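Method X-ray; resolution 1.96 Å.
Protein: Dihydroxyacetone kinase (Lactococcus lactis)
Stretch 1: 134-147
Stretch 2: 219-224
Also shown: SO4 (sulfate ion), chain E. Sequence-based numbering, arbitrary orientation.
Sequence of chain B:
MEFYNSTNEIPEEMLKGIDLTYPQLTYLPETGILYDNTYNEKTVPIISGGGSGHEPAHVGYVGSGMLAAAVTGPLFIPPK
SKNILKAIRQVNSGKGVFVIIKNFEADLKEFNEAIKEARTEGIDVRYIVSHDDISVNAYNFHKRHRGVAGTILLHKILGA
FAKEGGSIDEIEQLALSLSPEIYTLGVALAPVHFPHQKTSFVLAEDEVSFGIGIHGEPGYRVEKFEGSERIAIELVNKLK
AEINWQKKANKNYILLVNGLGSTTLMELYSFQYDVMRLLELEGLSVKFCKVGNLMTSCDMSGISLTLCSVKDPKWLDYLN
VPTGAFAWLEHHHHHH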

ATOM      1  N   ILE B 134      20.255  10.879  -7.810  1.00 24.91           N
ATOM      2  CA  ILE B 134      21.515  10.983  -8.527  1.00 24.24           C
ATOM      3  C   ILE B 134      21.351  11.339 -10.019  1.00 26.16           C
ATOM      4  O   ILE B 134      22.329  11.321 -10.763  1.00 23.39           O
ATOM      5  CB  ILE B 134      22.337   9.693  -8.428  1.00 25.36           C
ATOM      6  CG1 ILE B 134      21.613   8.558  -9.153  1.00 25.34           C
ATOM      7  CG2 ILE B 134      22.526   9.302  -6.968  1.00 24.22           C
ATOM      8  CD1 ILE B 134      22.533   7.430  -9.545  1.00 24.20           C
ATOM      9  N   SER B 135      20.128  11.656 -10.445  1.00 23.23           N
ATOM     10  CA  SER B 135      19.859  11.941 -11.861  1.00 25.65           C
ATOM     11  C   SER B 135      20.840  12.894 -12.505  1.00 25.19           C
ATOM     12  O   SER B 135      21.343  12.624 -13.601  1.00 25.70           O
ATOM     13  CB  SER B 135      18.461  12.553 -12.042  1.00 25.33           C
ATOM     14  OG  SER B 135      17.449  11.639 -11.688  1.00 30.34           O
ATOM     15  N   VAL B 136      21.109  14.035 -11.869  1.00 25.51           N
ATOM     16  CA  VAL B 136      22.015  14.972 -12.529  1.00 26.65           C
ATOM     17  C   VAL B 136      23.433  14.461 -12.752  1.00 27.04           C
ATOM     18  O   VAL B 136      24.076  14.819 -13.733  1.00 28.78           O
ATOM     19  CB  VAL B 136      21.970  16.397 -11.951  1.00 27.98           C
ATOM     20  CG1 VAL B 136      20.523  16.790 -11.775  1.00 26.96           C
ATOM     21  CG2 VAL B 136      22.726  16.476 -10.630  1.00 28.26           C
ATOM     22  N   ASN B 137      23.930  13.613 -11.858  1.00 28.48           N
ATOM     23  CA  ASN B 137      25.246  13.014 -12.085  1.00 28.43           C
ATOM     24  C   ASN B 137      25.218  11.876 -13.109  1.00 27.47           C
ATOM     25  O   ASN B 137      26.166  11.694 -13.871  1.00 28.94           O
ATOM     26  CB  ASN B 137      25.837  12.542 -10.759  1.00 31.38           C
ATOM     27  CG  ASN B 137      26.142  13.703  -9.818  1.00 34.79           C
ATOM     28  OD1 ASN B 137      25.807  13.662  -8.644  1.00 41.73           O
ATOM     29  ND2 ASN B 137      26.763  14.744 -10.342  1.00 35.98           N
ATOM     30  N   ALA B 138      24.126  11.116 -13.114  1.00 26.19           N
ATOM     31  CA  ALA B 138      23.977   9.955 -13.993  1.00 26.92           C
ATOM     32  C   ALA B 138      23.915  10.455 -15.432  1.00 26.04           C
ATOM     33  O   ALA B 138      24.527   9.870 -16.327  1.00 26.26           O
ATOM     34  CB  ALA B 138      22.710   9.161 -13.619  1.00 23.98           C
ATOM     35  N   TYR B 139      23.203  11.561 -15.645  1.00 26.46           N
ATOM     36  CA  TYR B 139      22.907  12.029 -16.999  1.00 28.31           C
ATOM     37  C   TYR B 139      23.601  13.336 -17.392  1.00 29.52           C
ATOM     38  O   TYR B 139      23.450  13.813 -18.522  1.00 29.07           O
ATOM     39  CB  TYR B 139      21.381  12.061 -17.197  1.00 28.46           C
ATOM     40  CG  TYR B 139      20.838  10.670 -16.962  1.00 28.22           C
ATOM     41  CD1 TYR B 139      21.219   9.639 -17.805  1.00 28.33           C
ATOM     42  CD2 TYR B 139      19.995  10.376 -15.897  1.00 27.89           C
ATOM     43  CE1 TYR B 139      20.764   8.352 -17.612  1.00 26.61           C
ATOM     44  CE2 TYR B 139      19.528   9.069 -15.689  1.00 28.30           C
ATOM     45  CZ  TYR B 139      19.932   8.068 -16.564  1.00 27.04           C
ATOM     46  OH  TYR B 139      19.518   6.758 -16.428  1.00 27.87           O
ATOM     47  N   ASN B 140      24.371  13.899 -16.461  1.00 31.13           N
ATOM     48  CA  ASN B 140      25.309  14.996 -16.745  1.00 33.09           C
ATOM     49  C   ASN B 140      24.630  16.349 -16.960  1.00 34.04           C
ATOM     50  O   ASN B 140      24.808  17.004 -17.991  1.00 32.50           O
ATOM     51  CB  ASN B 140      26.243  14.650 -17.908  1.00 35.39           C
ATOM     52  CG  ASN B 140      27.185  13.507 -17.566  1.00 39.14           C
ATOM     53  OD1 ASN B 140      27.568  13.333 -16.405  1.00 43.72           O
ATOM     54  ND2 ASN B 140      27.564  12.721 -18.571  1.00 42.71           N
ATOM     55  N   PHE B 141      23.849  16.754 -15.967  1.00 33.49           N
ATOM     56  CA  PHE B 141      23.163  18.044 -15.988  1.00 35.53           C
ATOM     57  C   PHE B 141      23.614  18.891 -14.804  1.00 36.07           C
ATOM     58  O   PHE B 141      24.026  18.363 -13.773  1.00 37.51           O
ATOM     59  CB  PHE B 141      21.647  17.830 -15.937  1.00 34.57           C
ATOM     60  CG  PHE B 141      21.074  17.297 -17.222  1.00 34.87           C
ATOM     61  CD1 PHE B 141      21.178  15.953 -17.537  1.00 33.26           C
ATOM     62  CD2 PHE B 141      20.438  18.147 -18.119  1.00 34.37           C
ATOM     63  CE1 PHE B 141      20.660  15.456 -18.723  1.00 34.36           C
ATOM     64  CE2 PHE B 141      19.910  17.663 -19.303  1.00 35.11           C
ATOM     65  CZ  PHE B 141      20.019  16.312 -19.610  1.00 35.07           C
ATOM     66  N   HIS B 142      23.537  20.206 -14.953  1.00 37.13           N
ATOM     67  CA  HIS B 142      23.927  21.110 -13.887  1.00 38.28           C
ATOM     68  C   HIS B 142      22.657  21.649 -13.239  1.00 38.36           C
ATOM     69  O   HIS B 142      22.330  22.831 -13.349  1.00 38.06           O
ATOM     70  CB  HIS B 142      24.831  22.219 -14.440  1.00 40.28           C
ATOM     71  CG  HIS B 142      26.056  21.694 -15.125  1.00 42.99           C
ATOM     72  ND1 HIS B 142      26.720  20.565 -14.692  1.00 45.96           N
ATOM     73  CD2 HIS B 142      26.737  22.137 -16.209  1.00 45.96           C
ATOM     74  CE1 HIS B 142      27.758  20.334 -15.479  1.00 46.36           C
ATOM     75  NE2 HIS B 142      27.790  21.274 -16.408  1.00 47.59           N
ATOM     76  N   LYS B 143      21.943  20.748 -12.573  1.00 36.54           N
ATOM     77  CA  LYS B 143      20.651  21.036 -11.977  1.00 36.75           C
ATOM     78  C   LYS B 143      20.675  20.528 -10.537  1.00 36.00           C
ATOM     79  O   LYS B 143      21.664  19.937 -10.091  1.00 36.04           O
ATOM     80  CB  LYS B 143      19.541  20.314 -12.752  1.00 37.23           C
ATOM     81  CG  LYS B 143      19.419  20.699 -14.224  1.00 39.31           C
ATOM     82  CD  LYS B 143      19.074  22.177 -14.394  1.00 42.72           C
ATOM     83  CE  LYS B 143      19.237  22.610 -15.846  1.00 45.26           C
ATOM     84  NZ  LYS B 143      20.526  22.145 -16.448  1.00 47.98           N
ATOM     85  N   ARG B 144      19.572  20.749  -9.829  1.00 34.99           N
ATOM     86  CA  ARG B 144      19.502  20.475  -8.396  1.00 34.41           C
ATOM     87  C   ARG B 144      19.435  18.980  -8.141  1.00 32.36           C
ATOM     88  O   ARG B 144      18.955  18.215  -8.980  1.00 31.88           O
ATOM     89  CB  ARG B 144      18.295  21.200  -7.760  1.00 34.22           C
ATOM     90  CG  ARG B 144      17.065  20.341  -7.469  1.00 37.03           C
ATOM     91  CD  ARG B 144      16.056  21.151  -6.599  1.00 36.48           C
ATOM     92  NE  ARG B 144      16.417  22.545  -6.769  1.00 41.05           N
ATOM     93  CZ  ARG B 144      16.607  23.462  -5.830  1.00 37.67           C
ATOM     94  NH1 ARG B 144      16.457  23.218  -4.538  1.00 39.51           N
ATOM     95  NH2 ARG B 144      16.954  24.663  -6.229  1.00 39.10           N
ATOM     96  N   HIS B 145      19.912  18.564  -6.970  1.00 29.42           N
ATOM     97  CA  HIS B 145      19.821  17.169  -6.565  1.00 29.26           C
ATOM     98  C   HIS B 145      18.560  17.039  -5.740  1.00 26.89           C
ATOM     99  O   HIS B 145      18.564  17.338  -4.549  1.00 26.88           O
ATOM    100  CB  HIS B 145      21.022  16.805  -5.699  1.00 28.18           C
ATOM    101  CG  HIS B 145      22.316  16.835  -6.448  1.00 30.86           C
ATOM    102  ND1 HIS B 145      23.233  15.813  -6.380  1.00 34.27           N
ATOM    103  CD2 HIS B 145      22.843  17.759  -7.282  1.00 32.58           C
ATOM    104  CE1 HIS B 145      24.269  16.098  -7.147  1.00 32.26           C
ATOM    105  NE2 HIS B 145      24.059  17.276  -7.705  1.00 33.75           N
ATOM    106  N   ARG B 146      17.496  16.593  -6.387  1.00 26.34           N
ATOM    107  CA  ARG B 146      16.187  16.456  -5.769  1.00 25.35           C
ATOM    108  C   ARG B 146      16.185  15.503  -4.592  1.00 27.08           C
ATOM    109  O   ARG B 146      16.921  14.511  -4.584  1.00 26.70           O
ATOM    110  CB  ARG B 146      15.190  15.962  -6.813  1.00 27.16           C
ATOM    111  CG  ARG B 146      14.970  16.942  -7.960  1.00 27.17           C
ATOM    112  CD  ARG B 146      14.008  16.291  -8.963  1.00 30.19           C
ATOM    113  NE  ARG B 146      14.709  15.274  -9.750  1.00 28.06           N
ATOM    114  CZ  ARG B 146      14.466  15.019 -11.032  1.00 30.38           C
ATOM    115  NH1 ARG B 146      13.515  15.690 -11.677  1.00 25.43           N
ATOM    116  NH2 ARG B 146      15.181  14.089 -11.665  1.00 27.73           N
ATOM    117  N   GLY B 147      15.352  15.808  -3.600  1.00 24.95           N
ATOM    118  CA  GLY B 147      15.055  14.849  -2.539  1.00 28.05           C
ATOM    119  C   GLY B 147      13.855  14.026  -2.944  1.00 28.28           C
ATOM    120  O   GLY B 147      12.805  14.572  -3.258  1.00 28.93           O
ATOM    121  N   GLY B 219      11.828  13.126 -17.367  1.00 29.04           N
ATOM    122  CA  GLY B 219      13.131  12.719 -16.850  1.00 27.59           C
ATOM    123  C   GLY B 219      14.249  13.329 -17.672  1.00 29.39           C
ATOM    124  O   GLY B 219      13.997  14.008 -18.663  1.00 28.54           O
ATOM    125  N   TYR B 220      15.492  13.093 -17.264  1.00 30.27           N
ATOM    126  CA  TYR B 220      16.633  13.698 -17.941  1.00 30.98           C
ATOM    127  C   TYR B 220      17.009  12.977 -19.210  1.00 30.91           C
ATOM    128  O   TYR B 220      17.665  13.534 -20.084  1.00 31.51           O
ATOM    129  CB  TYR B 220      17.831  13.805 -17.001  1.00 31.88           C
ATOM    130  CG  TYR B 220      17.689  14.966 -16.066  1.00 31.40           C
ATOM    131  CD1 TYR B 220      17.404  14.763 -14.732  1.00 31.99           C
ATOM    132  CD2 TYR B 220      17.821  16.275 -16.527  1.00 32.32           C
ATOM    133  CE1 TYR B 220      17.259  15.809 -13.862  1.00 33.53           C
ATOM    134  CE2 TYR B 220      17.678  17.347 -15.650  1.00 34.56           C
ATOM    135  CZ  TYR B 220      17.395  17.090 -14.311  1.00 34.39           C
ATOM    136  OH  TYR B 220      17.241  18.099 -13.388  1.00 35.86           O
ATOM    137  N   ARG B 221      16.586  11.731 -19.336  1.00 30.82           N
ATOM    138  CA  ARG B 221      17.080  10.920 -20.439  1.00 31.70           C
ATOM    139  C   ARG B 221      16.035   9.967 -20.991  1.00 31.26           C
ATOM    140  O   ARG B 221      15.701   8.988 -20.337  1.00 29.76           O
ATOM    141  CB  ARG B 221      18.276  10.097 -19.976  1.00 33.16           C
ATOM    142  CG  ARG B 221      18.738   9.099 -21.016  1.00 36.06           C
ATOM    143  CD  ARG B 221      19.538   9.814 -22.055  1.00 43.09           C
ATOM    144  NE  ARG B 221      20.897  10.012 -21.574  1.00 48.39           N
ATOM    145  CZ  ARG B 221      21.979   9.706 -22.278  1.00 51.38           C
ATOM    146  NH1 ARG B 221      21.850   9.198 -23.503  1.00 52.16           N
ATOM    147  NH2 ARG B 221      23.184   9.917 -21.756  1.00 52.03           N
ATOM    148  N   VAL B 222      15.535  10.247 -22.189  1.00 29.86           N
ATOM    149  CA  VAL B 222      14.604   9.345 -22.852  1.00 30.54           C
ATOM    150  C   VAL B 222      15.318   8.215 -23.592  1.00 31.53           C
ATOM    151  O   VAL B 222      16.268   8.445 -24.347  1.00 30.56           O
ATOM    152  CB  VAL B 222      13.672  10.094 -23.829  1.00 30.69           C
ATOM    153  CG1 VAL B 222      12.748   9.121 -24.529  1.00 30.11           C
ATOM    154  CG2 VAL B 222      12.860  11.140 -23.079  1.00 31.69           C
ATOM    155  N   GLU B 223      14.852   6.991 -23.373  1.00 31.18           N
ATOM    156  CA  GLU B 223      15.479   5.825 -23.975  1.00 32.95           C
ATOM    157  C   GLU B 223      14.410   4.890 -24.513  1.00 31.80           C
ATOM    158  O   GLU B 223      13.277   4.903 -24.050  1.00 29.71           O
ATOM    159  CB  GLU B 223      16.372   5.102 -22.957  1.00 32.86           C
ATOM    160  CG  GLU B 223      17.487   5.983 -22.416  1.00 36.09           C
ATOM    161  CD  GLU B 223      18.366   5.292 -21.385  1.00 38.65           C
ATOM    162  OE1 GLU B 223      18.607   4.070 -21.513  1.00 40.37           O
ATOM    163  OE2 GLU B 223      18.824   5.980 -20.439  1.00 43.39           O
ATOM    164  N   LYS B 224      14.771   4.082 -25.501  1.00 32.19           N
ATOM    165  CA  LYS B 224      13.842   3.086 -26.014  1.00 33.09           C
ATOM    166  C   LYS B 224      13.707   1.997 -24.970  1.00 33.28           C
ATOM    167  O   LYS B 224      14.690   1.619 -24.318  1.00 34.12           O
ATOM    168  CB  LYS B 224      14.352   2.479 -27.318  1.00 34.31           C
ATOM    169  CG  LYS B 224      13.247   2.058 -28.270  1.00 35.77           C
ATOM    170  CD  LYS B 224      13.251   2.896 -29.548  1.00 40.28           C
ATOM    171  CE  LYS B 224      12.507   4.217 -29.372  1.00 40.78           C
ATOM    172  NZ  LYS B 224      12.414   4.949 -30.677  1.00 43.08           N
TER
HETATM  173  S   SO4 E1370      10.125  16.973 -10.399  1.00 25.15           S
HETATM  174  O1  SO4 E1370      11.376  16.961 -11.117  1.00 21.40           O
HETATM  175  O2  SO4 E1370       9.124  16.227 -11.136  1.00 23.31           O
HETATM  176  O3  SO4 E1370       9.824  18.390 -10.229  1.00 26.48           O
HETATM  177  O4  SO4 E1370      10.265  16.403  -9.055  1.00 20.04           O
HETATM  178  O   HOH W   1      16.948  17.811 -10.895  1.00 30.12           O

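The contact centres on Tyr-220, whose side chain points toward stretch 1 and carries the largest share of the buried surface. Its ring lies among Ser-135, Val-136, Phe-141, Lys-143 and Arg-146. The Phe-141 ring makes the tightest apolar approach. CG of Phe-141 is 3.5 Å from CD2 of Tyr-220, which sits over one face of the phenylalanine ring. The two planes are inclined at 41°, so the aromatic pair is oblique. CG1 of Val-136 lies 4.0 Å from CE1 of Tyr-220. CB of Ser-135 is 3.6 Å from CD1 of Tyr-220.

The backbones come closest at Tyr-139 and Tyr-220, with CA atoms 6.6 Å apart. Their CB atoms touch at 4.0 Å. Stretch 1 begins with a short helix, with Ile-134 at its N-cap. Asn-140 leaves helical geometry with positive phi, and the chain continues as a loop. Ser-135 and Val-136 therefore meet Tyr-220 from the helix, while Phe-141, Lys-143 and Arg-146 meet it from the loop. Stretch 2 runs into a strand at Arg-221.

CB of Arg-221 lies over one face of the Tyr-139 ring, 3.9 Å from its centroid. This is a CH-pi contact, made by the aliphatic base of the arginine.

Polar groups lie farther out. NH2 of Arg-146 is 3.5 Å from CE1 of Tyr-220, and it gives a weak hydrogen bond to OG of Ser-135 at 3.3 Å. NH1 of Arg-146 donates to O1 of the sulfate at 2.6 Å. The ion probably comes from the crystallisation liquor. CB of Lys-143 approaches OH of Tyr-220 at 3.3 Å, but the end of the lysine leads away.

No direct hydrogen bond joins the stretches. Water 1 bridges them instead, 2.5 Å from OH of Tyr-220 and donating to O of Arg-144 at 2.8 Å.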